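Local coordinates for protein LRIM1 (Anopheles gambiae, PDB 3O53) that forms a heterodimeric complex with the leucine-rich repeat protein APL1C that regulates complement-like immunity in the mosquito, and is represented here by its leucine-rich repeat domain, at residues A[27-32]-A[55-60]. Numbering follows the deposited sequence.
Sequences ASLRQS and APFTKL
F57 brings the CZ and CE1 corner of its ring against helix 22-30, where L29 and the backbone of R30 receive it. A leucine-rich repeat solenoid packs through apolar side chains turned inward, and here a helix near the N-terminal end of the LRIM1 domain meets the loop between helix 51-54 and strand 62-64 on the same principle. The L29 side chain crosses that of F57 at roughly a right angle, bringing CD2 to 3.6 Å from F57 CZ, with CB of L29 nearly as near. The F57 side chain does not set out straight at the helix, but with CG anti to the carbonyl carbon (chi1 -57°) its far end reaches it. The neighbouring ring atom CE1 rests 3.7 Å from R30 CA, while the main-chain carbonyl carbon of L29 lies at the ring edge.

Beside this buried pair, R30 runs out as an extended chain, its CG anti to the backbone N (chi1 177°), and passes across P56. The proline places CB over one face of the guanidinium, off its centre, with R30 NE 3.6 Å from P56 CB. V36 touches both L29 and F57, and L39 on strand 38-40 adds to the packing on L29. No hydrogen bond or salt bridge joins the two segments, so their cohesion rests on van der Waals and hydrophobic contact; R30 contributes CD and one guanidinium face and, being exposed, can probably keep its charge solvated.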
loop_
_atom_site.group_PDB
_atom_site.type_symbol
_atom_site.label_atom_id
_atom_site.label_comp_id
_atom_site.label_asym_id
_atom_site.label_seq_id
_atom_site.Cartn_x
_atom_site.Cartn_y
_atom_site.Cartn_z
ATOM N N ALA A 27 -30.981 -18.391 -3.964
ATOM C CA ALA A 27 -32.190 -18.607 -4.752
ATOM C C ALA A 27 -33.325 -17.763 -4.189
ATOM O O ALA A 27 -34.015 -17.065 -4.929
ATOM C CB ALA A 27 -32.572 -20.075 -4.744
ATOM N N SER A 28 -33.513 -17.833 -2.876
ATOM C CA SER A 28 -34.490 -17.003 -2.189
ATOM C C SER A 28 -34.231 -15.534 -2.490
ATOM O O SER A 28 -35.154 -14.780 -2.798
ATOM C CB SER A 28 -34.413 -17.227 -0.679
ATOM O OG SER A 28 -34.452 -18.607 -0.363
ATOM N N LEU A 29 -32.966 -15.134 -2.406
ATOM C CA LEU A 29 -32.594 -13.748 -2.635
ATOM C C LEU A 29 -32.925 -13.352 -4.067
ATOM O O LEU A 29 -33.372 -12.238 -4.318
ATOM C CB LEU A 29 -31.100 -13.540 -2.362
ATOM C CG LEU A 29 -30.671 -12.109 -2.021
ATOM C CD1 LEU A 29 -31.158 -11.724 -0.635
ATOM C CD2 LEU A 29 -29.158 -11.961 -2.121
ATOM N N ARG A 30 -32.724 -14.277 -5.005
ATOM C CA ARG A 30 -32.947 -13.989 -6.416
ATOM C C ARG A 30 -34.399 -13.595 -6.682
ATOM O O ARG A 30 -34.699 -12.960 -7.695
ATOM C CB ARG A 30 -32.561 -15.197 -7.275
ATOM C CG ARG A 30 -32.824 -15.005 -8.757
ATOM C CD ARG A 30 -32.149 -16.086 -9.584
ATOM N NE ARG A 30 -32.303 -15.849 -11.018
ATOM C CZ ARG A 30 -31.667 -16.532 -11.965
ATOM N NH1 ARG A 30 -30.822 -17.503 -11.641
ATOM N NH2 ARG A 30 -31.874 -16.240 -13.241
ATOM N N GLN A 31 -35.292 -13.980 -5.772
ATOM C CA GLN A 31 -36.715 -13.632 -5.863
ATOM C C GLN A 31 -36.930 -12.119 -5.903
ATOM O O GLN A 31 -37.916 -11.636 -6.461
ATOM C CB GLN A 31 -37.469 -14.199 -4.661
ATOM C CG GLN A 31 -37.307 -15.686 -4.485
ATOM C CD GLN A 31 -38.002 -16.460 -5.571
ATOM O OE1 GLN A 31 -37.397 -16.819 -6.578
ATOM N NE2 GLN A 31 -39.290 -16.711 -5.382
ATOM N N SER A 32 -36.005 -11.386 -5.287
ATOM C CA SER A 32 -36.042 -9.928 -5.260
ATOM C C SER A 32 -34.708 -9.359 -5.749
ATOM O O SER A 32 -34.199 -8.380 -5.202
ATOM C CB SER A 32 -36.327 -9.444 -3.837
ATOM O OG SER A 32 -35.365 -9.951 -2.926
ATOM N N ALA A 55 -24.371 -13.790 -10.417
ATOM C CA ALA A 55 -24.683 -13.217 -11.721
ATOM C C ALA A 55 -26.078 -12.584 -11.800
ATOM O O ALA A 55 -26.242 -11.535 -12.414
ATOM C CB ALA A 55 -24.521 -14.270 -12.808
ATOM N N PRO A 56 -27.093 -13.224 -11.198
ATOM C CA PRO A 56 -28.459 -12.704 -11.358
ATOM C C PRO A 56 -28.724 -11.382 -10.629
ATOM O O PRO A 56 -29.783 -10.786 -10.812
ATOM C CB PRO A 56 -29.328 -13.827 -10.771
ATOM C CG PRO A 56 -28.405 -14.589 -9.883
ATOM C CD PRO A 56 -27.104 -14.571 -10.603
ATOM N N PHE A 57 -27.774 -10.922 -9.822
ATOM C CA PHE A 57 -27.961 -9.687 -9.072
ATOM C C PHE A 57 -27.317 -8.523 -9.810
ATOM O O PHE A 57 -26.238 -8.065 -9.455
ATOM C CB PHE A 57 -27.400 -9.854 -7.664
ATOM C CG PHE A 57 -28.023 -10.997 -6.915
ATOM C CD1 PHE A 57 -29.335 -10.912 -6.466
ATOM C CD2 PHE A 57 -27.318 -12.168 -6.690
ATOM C CE1 PHE A 57 -29.921 -11.967 -5.787
ATOM C CE2 PHE A 57 -27.903 -13.230 -6.011
ATOM C CZ PHE A 57 -29.205 -13.126 -5.557
ATOM N N THR A 58 -28.010 -8.049 -10.842
ATOM C CA THR A 58 -27.437 -7.117 -11.811
ATOM C C THR A 58 -27.336 -5.691 -11.289
ATOM O O THR A 58 -26.733 -4.832 -11.929
ATOM C CB THR A 58 -28.274 -7.090 -13.108
ATOM O OG1 THR A 58 -29.648 -6.830 -12.792
ATOM C CG2 THR A 58 -28.172 -8.415 -13.840
ATOM N N LYS A 59 -27.947 -5.436 -10.138
ATOM C CA LYS A 59 -27.878 -4.120 -9.509
ATOM C C LYS A 59 -26.948 -4.122 -8.291
ATOM O O LYS A 59 -26.822 -3.118 -7.599
ATOM C CB LYS A 59 -29.280 -3.653 -9.102
ATOM C CG LYS A 59 -30.213 -3.385 -10.275
ATOM C CD LYS A 59 -29.606 -2.389 -11.254
ATOM C CE LYS A 59 -30.576 -2.032 -12.369
ATOM N NZ LYS A 59 -31.744 -1.254 -11.876
ATOM N N LEU A 60 -26.283 -5.245 -8.042
ATOM C CA LEU A 60 -25.406 -5.365 -6.884
ATOM C C LEU A 60 -24.178 -4.449 -7.010
ATOM O O LEU A 60 -23.371 -4.593 -7.932
ATOM C CB LEU A 60 -24.972 -6.821 -6.719
ATOM C CG LEU A 60 -24.012 -7.139 -5.577
ATOM C CD1 LEU A 60 -24.731 -7.096 -4.236
ATOM C CD2 LEU A 60 -23.399 -8.509 -5.820
#